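Local coordinates for protein endoglycosidase (Bacteroides thetaiotaomicron, PDB 6Q64) that probably hydrolyses glycosidic bonds within complex N-glycans, as a family 18 glycoside hydrolase of a gut bacterium, at residues Y90-V101 with D117-K128. The protein carries 1 engineered substitution. Residues are numbered along the deposited sequence; the frame is centred on the assembly and turned at random.
Sequences YLKMLPDSVDFV and DLKFFQEVKGGK
Asp-117, on helix 112-123, holds the backbone amides of Leu-91 and Lys-92 within a beta-alpha-beta unit of the TIM barrel, where this helix links parallel strands 100-102 and 128-135. Its carboxylate takes the two N-H groups one per oxygen: Leu-91 N lies 2.6 Å from Asp-117 OD2 and Lys-92 N 2.9 Å from Asp-117 OD1. Both approach on the syn side, within about 20° of the carboxylate plane, so the group acts as a two-pronged acceptor, and Trp-80 NE1 adds a further bond to OD2. With the carboxylate gone, as in an alanine here, the amides of Leu-91 and Lys-92 and the Trp-80 indole N-H would probably lose their shared acceptor, leaving the backbone there freer to shift.

Apolar packing centres on Phe-121, whose CG stands anti to the backbone N (chi1 -171°), which places the ring with one face against Leu-91 CB. This CH-pi contact spans 4.0 Å from Leu-91 CB to the Phe-121 ring centroid, while Gly-127 CA, from the ring's own segment, lies against the opposite face toward the rim. Leu-94 CD1 reaches Phe-121 CE1 at 4.1 Å, and Lys-92 CB touches Phe-120 CD1 at 3.5 Å.

Lys-125, bent at chi3, sends NZ to Lys-92 O at 3.1 Å, the donor lying above the carbonyl plane. Between the strands, Val-101 N bonds to Lys-128 O at 2.8 Å with a C=O...N angle of 168°; that same oxygen also meets the Phe-121 ring at its edge, in plane.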
loop_
_atom_site.group_PDB
_atom_site.type_symbol
_atom_site.label_atom_id
_atom_site.label_comp_id
_atom_site.label_asym_id
_atom_site.label_seq_id
_atom_site.Cartn_x
_atom_site.Cartn_y
_atom_site.Cartn_z
ATOM N N TYR A 90 5.656 10.999 -11.423
ATOM C CA TYR A 90 6.835 11.037 -10.527
ATOM C C TYR A 90 6.456 10.684 -9.077
ATOM O O TYR A 90 5.585 11.391 -8.447
ATOM C CB TYR A 90 7.385 12.463 -10.513
ATOM C CG TYR A 90 8.282 12.825 -11.660
ATOM C CD1 TYR A 90 7.760 13.302 -12.853
ATOM C CD2 TYR A 90 9.660 12.752 -11.526
ATOM C CE1 TYR A 90 8.590 13.653 -13.900
ATOM C CE2 TYR A 90 10.503 13.116 -12.561
ATOM C CZ TYR A 90 9.969 13.562 -13.757
ATOM O OH TYR A 90 10.828 13.892 -14.772
ATOM N N LEU A 91 7.112 9.678 -8.496
ATOM C CA LEU A 91 6.942 9.397 -7.042
ATOM C C LEU A 91 7.377 10.631 -6.250
ATOM O O LEU A 91 6.656 10.999 -5.283
ATOM C CB LEU A 91 7.793 8.201 -6.616
ATOM C CG LEU A 91 7.417 6.853 -7.222
ATOM C CD1 LEU A 91 8.462 5.821 -6.834
ATOM C CD2 LEU A 91 6.031 6.407 -6.780
ATOM N N LYS A 92 8.478 11.271 -6.672
ATOM C CA LYS A 92 9.168 12.326 -5.881
ATOM C C LYS A 92 8.330 13.609 -5.837
ATOM O O LYS A 92 8.600 14.490 -4.995
ATOM C CB LYS A 92 10.592 12.563 -6.394
ATOM C CG LYS A 92 10.732 13.203 -7.776
ATOM C CD LYS A 92 12.104 13.820 -8.001
ATOM C CE LYS A 92 12.349 14.205 -9.451
ATOM N NZ LYS A 92 13.792 14.325 -9.775
HETATM N N MSE A 93 7.305 13.686 -6.706
HETATM C CA MSE A 93 6.446 14.866 -6.791
HETATM C C MSE A 93 5.105 14.637 -6.101
HETATM O O MSE A 93 4.216 15.483 -6.154
HETATM C CB MSE A 93 6.185 15.262 -8.259
HETATM C CG MSE A 93 7.399 15.806 -9.031
HETATM SE SE MSE A 93 8.470 17.110 -8.027
HETATM C CE MSE A 93 10.160 16.416 -7.348
ATOM N N LEU A 94 4.941 13.478 -5.464
ATOM C CA LEU A 94 3.722 13.198 -4.730
ATOM C C LEU A 94 3.656 14.151 -3.553
ATOM O O LEU A 94 4.678 14.595 -3.061
ATOM C CB LEU A 94 3.777 11.765 -4.218
ATOM C CG LEU A 94 3.528 10.675 -5.246
ATOM C CD1 LEU A 94 3.905 9.310 -4.669
ATOM C CD2 LEU A 94 2.077 10.724 -5.676
ATOM N N PRO A 95 2.466 14.401 -2.995
ATOM C CA PRO A 95 2.359 15.129 -1.734
ATOM C C PRO A 95 3.335 14.578 -0.688
ATOM O O PRO A 95 3.525 13.379 -0.603
ATOM C CB PRO A 95 0.919 14.876 -1.321
ATOM C CG PRO A 95 0.186 14.655 -2.650
ATOM C CD PRO A 95 1.178 13.928 -3.521
ATOM N N ASP A 96 3.986 15.479 0.033
ATOM C CA ASP A 96 5.061 15.158 1.003
ATOM C C ASP A 96 4.495 14.307 2.149
ATOM O O ASP A 96 5.278 13.707 2.845
ATOM C CB ASP A 96 5.718 16.440 1.526
ATOM C CG ASP A 96 6.498 17.177 0.454
ATOM O OD1 ASP A 96 6.728 16.545 -0.617
ATOM O OD2 ASP A 96 6.908 18.358 0.708
ATOM N N SER A 97 3.183 14.272 2.325
ATOM C CA SER A 97 2.469 13.555 3.410
ATOM C C SER A 97 2.214 12.086 3.029
ATOM O O SER A 97 1.729 11.335 3.876
ATOM C CB SER A 97 1.142 14.245 3.666
ATOM O OG SER A 97 0.398 14.374 2.438
ATOM N N VAL A 98 2.447 11.683 1.783
ATOM C CA VAL A 98 2.362 10.251 1.389
ATOM C C VAL A 98 3.542 9.490 1.995
ATOM O O VAL A 98 4.664 9.858 1.698
ATOM C CB VAL A 98 2.353 10.122 -0.135
ATOM C CG1 VAL A 98 2.773 8.745 -0.564
ATOM C CG2 VAL A 98 0.986 10.460 -0.708
ATOM N N ASP A 99 3.280 8.414 2.749
ATOM C CA ASP A 99 4.315 7.615 3.468
ATOM C C ASP A 99 4.842 6.492 2.596
ATOM O O ASP A 99 6.072 6.278 2.610
ATOM C CB ASP A 99 3.756 7.008 4.739
ATOM C CG ASP A 99 3.489 8.115 5.724
ATOM O OD1 ASP A 99 4.467 8.655 6.243
ATOM O OD2 ASP A 99 2.327 8.468 5.889
ATOM N N PHE A 100 3.955 5.816 1.871
ATOM C CA PHE A 100 4.363 4.725 0.951
ATOM C C PHE A 100 3.288 4.494 -0.111
ATOM O O PHE A 100 2.178 4.999 -0.006
ATOM C CB PHE A 100 4.665 3.436 1.732
ATOM C CG PHE A 100 3.463 2.660 2.214
ATOM C CD1 PHE A 100 2.742 3.078 3.320
ATOM C CD2 PHE A 100 3.057 1.504 1.566
ATOM C CE1 PHE A 100 1.644 2.354 3.766
ATOM C CE2 PHE A 100 1.951 0.788 2.006
ATOM C CZ PHE A 100 1.252 1.204 3.113
ATOM N N VAL A 101 3.601 3.656 -1.083
ATOM C CA VAL A 101 2.745 3.532 -2.277
ATOM C C VAL A 101 2.920 2.123 -2.832
ATOM O O VAL A 101 4.007 1.505 -2.658
ATOM C CB VAL A 101 3.170 4.664 -3.236
ATOM C CG1 VAL A 101 3.435 4.219 -4.657
ATOM C CG2 VAL A 101 2.206 5.848 -3.202
ATOM N N ASP A 117 14.058 8.596 -9.737
ATOM C CA ASP A 117 12.815 9.096 -9.096
ATOM C C ASP A 117 12.706 8.394 -7.741
ATOM O O ASP A 117 12.723 9.059 -6.694
ATOM C CB ASP A 117 11.592 8.808 -9.982
ATOM C CG ASP A 117 10.283 9.465 -9.482
ATOM O OD1 ASP A 117 10.385 10.400 -8.657
ATOM O OD2 ASP A 117 9.163 9.023 -9.904
ATOM N N LEU A 118 12.679 7.063 -7.788
ATOM C CA LEU A 118 12.656 6.169 -6.612
ATOM C C LEU A 118 13.804 6.520 -5.656
ATOM O O LEU A 118 13.538 6.589 -4.443
ATOM C CB LEU A 118 12.758 4.727 -7.107
ATOM C CG LEU A 118 12.760 3.673 -6.004
ATOM C CD1 LEU A 118 11.432 3.691 -5.271
ATOM C CD2 LEU A 118 13.054 2.289 -6.557
ATOM N N LYS A 119 15.030 6.721 -6.147
ATOM C CA LYS A 119 16.198 6.946 -5.245
ATOM C C LYS A 119 15.909 8.203 -4.407
ATOM O O LYS A 119 16.200 8.191 -3.183
ATOM C CB LYS A 119 17.523 7.005 -6.019
ATOM C CG LYS A 119 18.765 7.337 -5.184
ATOM C CD LYS A 119 20.072 6.710 -5.657
ATOM C CE LYS A 119 20.077 5.198 -5.443
ATOM N NZ LYS A 119 21.133 4.507 -6.229
ATOM N N PHE A 120 15.310 9.227 -5.026
ATOM C CA PHE A 120 15.051 10.555 -4.410
ATOM C C PHE A 120 13.911 10.387 -3.400
ATOM O O PHE A 120 14.049 10.733 -2.200
ATOM C CB PHE A 120 14.734 11.601 -5.487
ATOM C CG PHE A 120 14.576 12.980 -4.922
ATOM C CD1 PHE A 120 13.377 13.388 -4.389
ATOM C CD2 PHE A 120 15.654 13.832 -4.827
ATOM C CE1 PHE A 120 13.251 14.639 -3.811
ATOM C CE2 PHE A 120 15.525 15.088 -4.256
ATOM C CZ PHE A 120 14.322 15.487 -3.748
ATOM N N PHE A 121 12.807 9.828 -3.886
ATOM C CA PHE A 121 11.630 9.414 -3.082
ATOM C C PHE A 121 12.052 8.664 -1.814
ATOM O O PHE A 121 11.487 8.932 -0.763
ATOM C CB PHE A 121 10.716 8.515 -3.905
ATOM C CG PHE A 121 9.399 8.223 -3.238
ATOM C CD1 PHE A 121 8.540 9.239 -2.890
ATOM C CD2 PHE A 121 9.002 6.928 -2.964
ATOM C CE1 PHE A 121 7.308 8.965 -2.320
ATOM C CE2 PHE A 121 7.778 6.667 -2.386
ATOM C CZ PHE A 121 6.928 7.686 -2.074
ATOM N N GLN A 122 12.997 7.735 -1.916
ATOM C CA GLN A 122 13.440 6.916 -0.765
ATOM C C GLN A 122 14.338 7.726 0.160
ATOM O O GLN A 122 14.023 7.745 1.314
ATOM C CB GLN A 122 14.158 5.654 -1.228
ATOM C CG GLN A 122 13.248 4.629 -1.880
ATOM C CD GLN A 122 14.079 3.587 -2.577
ATOM O OE1 GLN A 122 15.273 3.780 -2.851
ATOM N NE2 GLN A 122 13.444 2.462 -2.859
ATOM N N GLU A 123 15.417 8.332 -0.332
ATOM C CA GLU A 123 16.553 8.865 0.479
ATOM C C GLU A 123 16.290 10.281 1.031
ATOM O O GLU A 123 16.861 10.643 2.084
ATOM C CB GLU A 123 17.797 8.937 -0.397
ATOM C CG GLU A 123 18.501 7.603 -0.592
ATOM C CD GLU A 123 19.948 7.701 -1.072
ATOM O OE1 GLU A 123 20.644 6.663 -1.069
ATOM O OE2 GLU A 123 20.385 8.820 -1.444
ATOM N N VAL A 124 15.513 11.094 0.317
ATOM C CA VAL A 124 15.319 12.534 0.644
ATOM C C VAL A 124 13.937 12.675 1.268
ATOM O O VAL A 124 13.852 13.167 2.385
ATOM C CB VAL A 124 15.485 13.434 -0.601
ATOM C CG1 VAL A 124 15.002 14.846 -0.346
ATOM C CG2 VAL A 124 16.912 13.456 -1.096
ATOM N N LYS A 125 12.900 12.303 0.531
ATOM C CA LYS A 125 11.557 12.074 1.102
ATOM C C LYS A 125 11.704 10.778 1.896
ATOM O O LYS A 125 12.633 10.008 1.582
ATOM C CB LYS A 125 10.564 11.997 -0.054
ATOM C CG LYS A 125 10.495 13.262 -0.888
ATOM C CD LYS A 125 9.309 13.305 -1.829
ATOM C CE LYS A 125 8.500 14.573 -1.679
ATOM N NZ LYS A 125 7.138 14.386 -2.227
ATOM N N GLY A 126 10.886 10.472 2.876
ATOM C CA GLY A 126 11.164 9.188 3.561
ATOM C C GLY A 126 10.417 8.031 2.928
ATOM O O GLY A 126 9.911 7.165 3.684
ATOM N N GLY A 127 10.244 8.058 1.610
ATOM C CA GLY A 127 9.123 7.350 0.958
ATOM C C GLY A 127 9.458 5.907 0.669
ATOM O O GLY A 127 10.679 5.571 0.632
ATOM N N LYS A 128 8.434 5.078 0.453
ATOM C CA LYS A 128 8.623 3.631 0.148
ATOM C C LYS A 128 7.676 3.183 -0.969
ATOM O O LYS A 128 6.437 3.501 -0.935
ATOM C CB LYS A 128 8.379 2.788 1.398
ATOM C CG LYS A 128 9.434 2.905 2.485
ATOM C CD LYS A 128 9.075 2.077 3.694
ATOM C CE LYS A 128 9.861 2.448 4.930
ATOM N NZ LYS A 128 11.301 2.222 4.706
#